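Local coordinates for protein putative oxidoreductase FAD-binding subunit (Sulfolobus tokodaii, PDB 4ZOH) that probably serves as the FAD-binding subunit of a molybdenum-containing oxidoreductase complex, holding the flavin cofactor that takes part in electron transfer, at residues B[18-22]-B[157-161]; B[67-73]-B[162-168]; B[237-243]-B[264-269]. One frame throughout, in Å; residues are numbered along the deposited sequence.

Contact 1: B[18-22]-B[157-161]; sequences LEFLE and PGELV. With FAD (flavin-adenine dinucleotide), chain H.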
# COMPACT_ATOMS: atom_id res chain seq x y z
N LEU B 18 -45.43 -6.21 -9.48
CA LEU B 18 -46.16 -7.02 -10.47
C LEU B 18 -46.15 -6.37 -11.86
O LEU B 18 -45.83 -7.01 -12.85
CB LEU B 18 -47.59 -7.32 -9.97
CG LEU B 18 -47.59 -8.18 -8.69
CD1 LEU B 18 -48.77 -7.93 -7.78
CD2 LEU B 18 -47.45 -9.66 -9.04
N GLU B 19 -46.45 -5.07 -11.92
CA GLU B 19 -46.53 -4.34 -13.19
C GLU B 19 -45.19 -4.34 -13.94
O GLU B 19 -45.10 -4.65 -15.16
CB GLU B 19 -47.00 -2.92 -12.90
CG GLU B 19 -47.82 -2.31 -14.00
CD GLU B 19 -47.34 -0.93 -14.34
OE1 GLU B 19 -46.89 -0.20 -13.42
OE2 GLU B 19 -47.39 -0.57 -15.53
N PHE B 20 -44.12 -4.03 -13.20
CA PHE B 20 -42.78 -4.05 -13.81
C PHE B 20 -42.48 -5.43 -14.38
O PHE B 20 -41.98 -5.51 -15.50
CB PHE B 20 -41.66 -3.62 -12.87
CG PHE B 20 -40.38 -3.30 -13.61
CD1 PHE B 20 -40.05 -1.98 -13.91
CD2 PHE B 20 -39.53 -4.34 -14.07
CE1 PHE B 20 -38.88 -1.70 -14.62
CE2 PHE B 20 -38.37 -4.06 -14.78
CZ PHE B 20 -38.04 -2.73 -15.05
N LEU B 21 -42.82 -6.48 -13.62
CA LEU B 21 -42.61 -7.86 -14.09
C LEU B 21 -43.48 -8.24 -15.29
O LEU B 21 -43.00 -8.97 -16.19
CB LEU B 21 -42.81 -8.88 -12.96
CG LEU B 21 -41.68 -8.80 -11.94
CD1 LEU B 21 -42.13 -9.44 -10.61
CD2 LEU B 21 -40.40 -9.38 -12.51
N GLU B 22 -44.75 -7.76 -15.28
CA GLU B 22 -45.68 -7.92 -16.43
C GLU B 22 -44.97 -7.42 -17.66
O GLU B 22 -44.69 -8.21 -18.57
CB GLU B 22 -46.96 -7.07 -16.30
CG GLU B 22 -47.89 -7.34 -15.13
CD GLU B 22 -49.23 -6.66 -15.29
OE1 GLU B 22 -49.60 -5.82 -14.44
OE2 GLU B 22 -49.89 -6.98 -16.31
N PRO B 157 -45.33 -14.66 -16.65
CA PRO B 157 -44.80 -13.31 -16.49
C PRO B 157 -45.89 -12.43 -15.89
O PRO B 157 -47.05 -12.58 -16.25
CB PRO B 157 -44.48 -12.91 -17.93
CG PRO B 157 -44.22 -14.22 -18.62
CD PRO B 157 -45.29 -15.11 -18.06
N GLY B 158 -45.54 -11.61 -14.91
CA GLY B 158 -46.51 -10.86 -14.14
C GLY B 158 -46.89 -11.45 -12.77
O GLY B 158 -47.53 -10.76 -11.93
N GLU B 159 -46.53 -12.70 -12.48
CA GLU B 159 -47.01 -13.21 -11.15
C GLU B 159 -45.99 -13.66 -10.13
O GLU B 159 -44.93 -14.11 -10.48
CB GLU B 159 -48.13 -14.25 -11.32
CG GLU B 159 -48.09 -15.00 -12.62
CD GLU B 159 -49.13 -16.09 -12.72
OE1 GLU B 159 -48.74 -17.21 -13.13
OE2 GLU B 159 -50.32 -15.82 -12.39
N LEU B 160 -46.35 -13.52 -8.86
CA LEU B 160 -45.54 -13.99 -7.78
C LEU B 160 -46.29 -14.93 -6.84
O LEU B 160 -47.41 -14.64 -6.45
CB LEU B 160 -45.05 -12.78 -6.94
CG LEU B 160 -44.13 -11.77 -7.67
CD1 LEU B 160 -43.96 -10.53 -6.81
CD2 LEU B 160 -42.78 -12.37 -8.06
N VAL B 161 -45.63 -15.98 -6.39
CA VAL B 161 -46.03 -16.66 -5.16
C VAL B 161 -46.13 -15.70 -3.98
O VAL B 161 -45.15 -15.01 -3.61
CB VAL B 161 -45.07 -17.81 -4.86
CG1 VAL B 161 -45.49 -18.57 -3.59
CG2 VAL B 161 -44.97 -18.72 -6.07
PA FAD H . -34.11 -16.36 -4.77
O1A FAD H . -32.73 -16.87 -5.04
O2A FAD H . -34.35 -14.96 -4.41
O5B FAD H . -35.02 -16.65 -6.00
C5B FAD H . -34.99 -17.96 -6.65
C4B FAD H . -36.02 -17.96 -7.91
O4B FAD H . -37.40 -17.61 -7.52
C3B FAD H . -35.61 -16.83 -8.85
O3B FAD H . -35.79 -17.25 -10.18
C2B FAD H . -36.51 -15.63 -8.47
O2B FAD H . -36.73 -14.70 -9.54
C1B FAD H . -37.80 -16.31 -8.17
N9A FAD H . -38.62 -15.91 -7.03
C8A FAD H . -38.24 -15.66 -5.78
N7A FAD H . -39.34 -15.40 -5.02
C5A FAD H . -40.42 -15.51 -5.83
C6A FAD H . -41.81 -15.39 -5.64
N6A FAD H . -42.24 -15.11 -4.41
N1A FAD H . -42.65 -15.54 -6.68
C2A FAD H . -42.20 -15.89 -7.91
N3A FAD H . -40.89 -16.01 -8.13
C4A FAD H . -39.97 -15.83 -7.11
N1 FAD H . -32.03 -25.57 -0.85
C2 FAD H . -32.53 -26.80 -0.40
O2 FAD H . -33.69 -27.08 -0.62
N3 FAD H . -31.74 -27.67 0.28
C4 FAD H . -30.44 -27.38 0.52
O4 FAD H . -29.77 -28.19 1.18
C4X FAD H . -29.91 -26.16 0.04
N5 FAD H . -28.58 -25.86 0.29
C5X FAD H . -28.06 -24.64 -0.22
C6 FAD H . -26.71 -24.38 -0.01
C7 FAD H . -26.16 -23.17 -0.47
C7M FAD H . -24.65 -22.95 -0.20
C8 FAD H . -26.97 -22.24 -1.15
C8M FAD H . -26.43 -20.90 -1.71
C9 FAD H . -28.32 -22.52 -1.40
C9A FAD H . -28.87 -23.71 -0.91
N10 FAD H . -30.23 -24.04 -1.13
C10 FAD H . -30.71 -25.27 -0.64
C1' FAD H . -31.13 -23.16 -1.86
C2' FAD H . -31.80 -22.15 -0.91
O2' FAD H . -32.78 -22.86 -0.13
C3' FAD H . -32.42 -20.94 -1.66
O3' FAD H . -32.68 -19.96 -0.65
C4' FAD H . -33.73 -21.27 -2.37
O4' FAD H . -33.50 -22.39 -3.23
C5' FAD H . -34.25 -20.08 -3.21
O5' FAD H . -34.95 -19.23 -2.27
P FAD H . -34.58 -17.70 -2.18
O1P FAD H . -35.62 -17.02 -1.35
O2P FAD H . -33.17 -17.52 -1.77
O3P FAD H . -34.83 -17.33 -3.70
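L18 and L21 of helix 14-23 bring two isobutyl groups against the turn leading into strand 160-167, and they meet it in different ways. In L18 the CG lies anti to the carbonyl carbon (chi1 -64°), which carries CD2 forward until it sits 3.1 Å from G158 O, a tight methyl-to-carbonyl contact. The same CD2 also touches L160, ending 4.2 Å from L160 CG. L21 has a similar first torsion (chi1 -70°) but sends its CD1 to a terminal methyl of the same partner: L21 CD1 and L160 CD2 are 3.9 Å apart, and the two side chains cross at about a right angle. L160 is thus gripped by one leucine at its branch point and by the other at a terminal methyl. G158 comes closest to the helix backbone, with its CA 3.7 Å from E22 N and the CG of E22 lying alongside. A CB on G158 would probably lie tight against E22 CG, and at a phi of 99° it would also be pressed against P157 O, which suits glycine. The contact joins helix 14-23 to the start of strand 160-167, which lines the FAD pocket, within the FAD-binding domain of the molybdopterin dehydrogenase family. V161 reads the Watson-Crick edge of the adenine with its backbone: FAD N6A donates an almost straight bond of 3.0 Å to V161 O, whereas the bond from V161 N to FAD N1A is weak and bent. L160 adds an apolar contact, its CD2 lying 3.5 Å from FAD N1A and also touching C2A, so this one methyl bridges leucine packing and ligand. E159, whose CB points away from the helix, has its OE1 hydrogen-bonded to N156 N and in a salt bridge with R139, while P29 of strand 28-30 touches both L21 and L160.

Contact 2: B[67-73]-B[162-168]; sequences NLYKIGA and TEIQVPT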
# COMPACT_ATOMS: atom_id res chain seq x y z
N ASN B 67 -57.73 -24.80 10.40
CA ASN B 67 -56.91 -25.99 10.25
C ASN B 67 -55.96 -25.84 9.00
O ASN B 67 -55.58 -26.82 8.32
CB ASN B 67 -57.85 -27.19 10.12
CG ASN B 67 -59.00 -26.91 9.15
OD1 ASN B 67 -58.81 -26.33 8.06
ND2 ASN B 67 -60.20 -27.31 9.55
N LEU B 68 -55.62 -24.59 8.69
CA LEU B 68 -54.57 -24.26 7.73
C LEU B 68 -53.52 -23.41 8.42
O LEU B 68 -53.86 -22.53 9.19
CB LEU B 68 -55.13 -23.51 6.55
CG LEU B 68 -55.34 -24.33 5.27
CD1 LEU B 68 -56.40 -25.38 5.46
CD2 LEU B 68 -55.72 -23.41 4.11
N TYR B 69 -52.26 -23.72 8.17
CA TYR B 69 -51.20 -22.73 8.30
C TYR B 69 -51.05 -21.98 6.98
O TYR B 69 -51.02 -22.61 5.91
CB TYR B 69 -49.89 -23.40 8.62
CG TYR B 69 -49.75 -23.95 10.01
CD1 TYR B 69 -49.50 -23.10 11.07
CD2 TYR B 69 -49.78 -25.36 10.24
CE1 TYR B 69 -49.28 -23.60 12.35
CE2 TYR B 69 -49.59 -25.88 11.52
CZ TYR B 69 -49.34 -25.00 12.56
OH TYR B 69 -49.15 -25.45 13.82
N LYS B 70 -51.02 -20.65 7.08
CA LYS B 70 -50.73 -19.81 5.93
C LYS B 70 -49.35 -19.16 6.15
O LYS B 70 -49.05 -18.63 7.24
CB LYS B 70 -51.83 -18.77 5.71
CG LYS B 70 -53.21 -19.39 5.76
CD LYS B 70 -54.21 -18.59 4.99
CE LYS B 70 -55.49 -19.38 4.94
NZ LYS B 70 -56.48 -18.59 4.18
N ILE B 71 -48.51 -19.31 5.12
CA ILE B 71 -47.10 -19.01 5.25
C ILE B 71 -46.78 -17.99 4.19
O ILE B 71 -46.90 -18.29 2.99
CB ILE B 71 -46.17 -20.25 5.07
CG1 ILE B 71 -46.53 -21.33 6.07
CG2 ILE B 71 -44.67 -19.85 5.17
CD1 ILE B 71 -46.33 -22.68 5.45
N GLY B 72 -46.35 -16.81 4.62
CA GLY B 72 -45.99 -15.78 3.61
C GLY B 72 -44.82 -16.25 2.76
O GLY B 72 -43.88 -16.85 3.30
N ALA B 73 -44.85 -15.95 1.45
CA ALA B 73 -43.75 -16.34 0.60
C ALA B 73 -42.36 -15.85 1.03
O ALA B 73 -41.38 -16.48 0.68
CB ALA B 73 -44.00 -15.94 -0.85
N THR B 162 -47.28 -15.68 -3.32
CA THR B 162 -47.38 -14.84 -2.16
C THR B 162 -47.57 -15.62 -0.87
O THR B 162 -47.32 -15.07 0.26
CB THR B 162 -48.53 -13.80 -2.30
OG1 THR B 162 -49.74 -14.46 -2.72
CG2 THR B 162 -48.16 -12.75 -3.31
N GLU B 163 -48.01 -16.89 -1.02
CA GLU B 163 -48.43 -17.71 0.15
C GLU B 163 -48.40 -19.18 -0.11
O GLU B 163 -48.71 -19.64 -1.21
CB GLU B 163 -49.81 -17.32 0.65
CG GLU B 163 -50.23 -17.91 1.98
CD GLU B 163 -51.63 -17.41 2.34
OE1 GLU B 163 -52.59 -17.81 1.67
OE2 GLU B 163 -51.77 -16.61 3.28
N ILE B 164 -47.96 -19.91 0.90
CA ILE B 164 -48.02 -21.36 0.89
C ILE B 164 -48.99 -21.72 2.00
O ILE B 164 -48.92 -21.13 3.14
CB ILE B 164 -46.63 -22.05 1.11
CG1 ILE B 164 -45.70 -21.85 -0.10
CG2 ILE B 164 -46.81 -23.57 1.20
CD1 ILE B 164 -45.23 -20.42 -0.37
N GLN B 165 -49.93 -22.62 1.64
CA GLN B 165 -50.94 -23.22 2.60
C GLN B 165 -50.78 -24.73 2.80
O GLN B 165 -50.58 -25.50 1.84
CB GLN B 165 -52.34 -22.98 2.07
CG GLN B 165 -52.82 -21.53 2.12
CD GLN B 165 -53.93 -21.34 1.13
OE1 GLN B 165 -54.69 -22.29 0.87
NE2 GLN B 165 -54.02 -20.16 0.52
N VAL B 166 -50.85 -25.14 4.05
CA VAL B 166 -50.75 -26.55 4.42
C VAL B 166 -51.78 -26.81 5.54
O VAL B 166 -52.08 -25.91 6.33
CB VAL B 166 -49.31 -26.92 4.93
CG1 VAL B 166 -48.28 -26.89 3.78
CG2 VAL B 166 -48.88 -26.10 6.14
N PRO B 167 -52.31 -28.06 5.64
CA PRO B 167 -53.17 -28.41 6.78
C PRO B 167 -52.33 -28.35 8.06
O PRO B 167 -51.09 -28.37 8.00
CB PRO B 167 -53.59 -29.86 6.48
CG PRO B 167 -53.41 -30.00 4.99
CD PRO B 167 -52.18 -29.18 4.68
N THR B 168 -52.98 -28.32 9.22
CA THR B 168 -52.25 -28.19 10.49
C THR B 168 -51.69 -29.46 11.11
O THR B 168 -50.86 -29.38 12.03
CB THR B 168 -53.09 -27.49 11.56
OG1 THR B 168 -54.37 -28.08 11.57
CG2 THR B 168 -53.22 -26.06 11.21
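E163 lays an extended side chain across K70 and I71 of the neighbouring antiparallel strand. Its CB lies near I71 O, and with CG anti to the backbone N (chi1 -169°) the CG passes 3.5 Å from that same oxygen. CD then rests over the aliphatic part of K70, and OE2 comes 3.3 Å from K70 CB while bonding to Y61 OH. OE1 accepts Q165 NE2 at 3.0 Å, on the anti side of the carboxylate and 25° out of its plane, and forms a salt bridge with K131. The carboxylate is therefore held at both oxygens; K70 NZ pairs instead with D65. On the other face of the sheet, Y69 CB touches V166 CG2. The Y69 ring takes T168 CG2 over one face in a CH-pi contact, 4.0 Å from the ring centroid, with P167 O in plane at its edge. Between the strands, Y69 with V166 and I71 with I164 form hydrogen-bonded pairs, the I71 N to I164 O bond being 2.7 Å long. A73 N extends the pairing to T162 O, where the donor stands above the carbonyl plane. T162 and E163 together face K131 in a classic beta bulge. Strands 68-72 and 160-167 are inner members of a five-stranded antiparallel sheet, flanked by strands 62-64 and 129-134; helix 106-112 covers the face of I71 and I164 through I106 and I110.

Contact 3: B[237-243]-B[264-269]; sequences EKAATRA and VKVLTK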
# COMPACT_ATOMS: atom_id res chain seq x y z
N GLU B 237 -41.13 -52.95 6.69
CA GLU B 237 -40.17 -53.53 5.76
C GLU B 237 -40.77 -53.55 4.32
O GLU B 237 -40.14 -53.12 3.35
CB GLU B 237 -39.84 -54.93 6.29
CG GLU B 237 -38.91 -55.77 5.46
CD GLU B 237 -37.63 -55.03 5.14
OE1 GLU B 237 -37.14 -54.26 6.02
OE2 GLU B 237 -37.16 -55.21 4.00
N LYS B 238 -42.03 -53.95 4.22
CA LYS B 238 -42.67 -54.01 2.93
C LYS B 238 -42.92 -52.62 2.35
O LYS B 238 -42.75 -52.42 1.14
CB LYS B 238 -43.97 -54.87 2.98
CG LYS B 238 -44.36 -55.27 1.55
CD LYS B 238 -45.39 -56.39 1.36
CE LYS B 238 -45.43 -56.66 -0.15
NZ LYS B 238 -46.80 -56.87 -0.69
N ALA B 239 -43.36 -51.66 3.18
CA ALA B 239 -43.63 -50.30 2.72
C ALA B 239 -42.34 -49.65 2.26
O ALA B 239 -42.30 -49.01 1.21
CB ALA B 239 -44.24 -49.49 3.83
N ALA B 240 -41.28 -49.87 3.02
CA ALA B 240 -39.96 -49.29 2.72
C ALA B 240 -39.50 -49.80 1.33
O ALA B 240 -39.05 -49.00 0.48
CB ALA B 240 -38.93 -49.59 3.83
N THR B 241 -39.68 -51.10 1.10
CA THR B 241 -39.50 -51.72 -0.25
C THR B 241 -40.33 -51.03 -1.30
O THR B 241 -39.79 -50.65 -2.36
CB THR B 241 -39.74 -53.28 -0.22
OG1 THR B 241 -38.90 -53.83 0.78
CG2 THR B 241 -39.37 -53.96 -1.56
N ARG B 242 -41.61 -50.79 -1.04
CA ARG B 242 -42.48 -50.29 -2.11
C ARG B 242 -42.27 -48.83 -2.46
O ARG B 242 -42.70 -48.36 -3.53
CB ARG B 242 -43.96 -50.57 -1.82
CG ARG B 242 -44.26 -52.06 -1.88
CD ARG B 242 -45.72 -52.31 -2.03
NE ARG B 242 -46.13 -51.77 -3.31
CZ ARG B 242 -47.39 -51.47 -3.59
NH1 ARG B 242 -47.68 -50.96 -4.78
NH2 ARG B 242 -48.34 -51.68 -2.67
N ALA B 243 -41.62 -48.11 -1.54
CA ALA B 243 -41.25 -46.70 -1.78
C ALA B 243 -40.31 -46.58 -3.03
O ALA B 243 -40.38 -45.61 -3.79
CB ALA B 243 -40.60 -46.13 -0.51
N VAL B 264 -33.78 -45.06 -1.07
CA VAL B 264 -35.17 -44.69 -0.80
C VAL B 264 -35.76 -45.65 0.27
O VAL B 264 -36.43 -45.22 1.24
CB VAL B 264 -36.00 -44.61 -2.07
CG1 VAL B 264 -37.50 -44.59 -1.78
CG2 VAL B 264 -35.61 -43.38 -2.84
N LYS B 265 -35.45 -46.94 0.11
CA LYS B 265 -35.94 -47.92 1.06
C LYS B 265 -35.35 -47.68 2.45
O LYS B 265 -36.07 -47.71 3.43
CB LYS B 265 -35.66 -49.36 0.59
CG LYS B 265 -35.73 -50.40 1.71
CD LYS B 265 -34.94 -51.65 1.35
CE LYS B 265 -35.89 -52.74 0.96
NZ LYS B 265 -36.22 -53.39 2.25
N VAL B 266 -34.04 -47.45 2.52
CA VAL B 266 -33.38 -47.23 3.79
C VAL B 266 -34.01 -46.00 4.53
O VAL B 266 -34.31 -46.11 5.73
CB VAL B 266 -31.84 -47.17 3.61
CG1 VAL B 266 -31.21 -46.80 4.93
CG2 VAL B 266 -31.29 -48.53 3.09
N LEU B 267 -34.26 -44.90 3.80
CA LEU B 267 -34.72 -43.65 4.40
C LEU B 267 -36.21 -43.66 4.76
O LEU B 267 -36.56 -43.09 5.77
CB LEU B 267 -34.35 -42.38 3.60
CG LEU B 267 -32.92 -41.82 3.31
CD1 LEU B 267 -32.84 -40.28 3.18
CD2 LEU B 267 -31.81 -42.36 4.18
N THR B 268 -37.04 -44.28 3.91
CA THR B 268 -38.44 -44.60 4.27
C THR B 268 -38.48 -45.42 5.57
O THR B 268 -39.17 -45.06 6.51
CB THR B 268 -39.13 -45.32 3.15
OG1 THR B 268 -39.04 -44.51 1.98
CG2 THR B 268 -40.59 -45.53 3.41
N LYS B 269 -37.67 -46.47 5.68
CA LYS B 269 -37.68 -47.22 6.94
C LYS B 269 -37.30 -46.33 8.12
O LYS B 269 -37.95 -46.41 9.19
CB LYS B 269 -36.81 -48.49 6.87
CG LYS B 269 -36.96 -49.42 8.04
CD LYS B 269 -36.11 -50.68 7.85
CE LYS B 269 -36.00 -51.44 9.17
NZ LYS B 269 -35.51 -52.82 9.01
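The carboxylate of E237 is the flat group that spans the two helices: OE2 takes K265 NZ in a salt bridge of 2.7 Å, and OE1 looks toward K269 NZ, a long salt bridge at 3.7 Å. E237's own carbonyl is met from opposite faces of its plane by T241 N and T241 OG1, which donates its proton there. The same OG1 weakly accepts K265 NZ at 3.1 Å, the K265 and T241 side chains lying side by side. K265 reaches this spot by bending late, at CG-CD (chi3 -104°) and again beyond, so its ammonium turns back between the E237 carboxylate and the T241 hydroxyl. A methionine in its place would probably leave E237 OE2 without its closest positive partner and T241 OG1 without this donor. A240, with only a methyl, lets the backbones come close: the axes approach to 7.5 Å, and K265 CA gives a CA-H...O contact of 3.3 Å to A240 O. Farther along, A243 CB touches V264 CG1 and lies 3.4 Å from T268 OG1, whose proton goes to V264 O. The segments run in broadly opposite senses but are well splayed, at 138° between their directions. A243 also packs on A222 of helix 220-226, while helix 257-276 lays V264, L267 and T268 on strand 189-198, with L267 reaching strand 173-179.

From the N terminus, helix 14-23 opens contact 1, whose partner segment arrives only after 134 intervening residues. Contact 2 opens inside that loop, at strand 68-72, and closes just after contact 1 does, so the two cross rather than nest. Both close on strand 160-167, one at its beginning and the other along its length, and they touch where V161 O meets A73 CB. Together they join helix 14-23 and strand 68-72 to strand 160-167, whose first residues meet the adenine of the cofactor. Contact 3 follows in series: 20 intervening residues, partly helical, bring helix 257-276 back against helix 233-243 in the C-terminal domain, about 42 Å from contact 1 between centres.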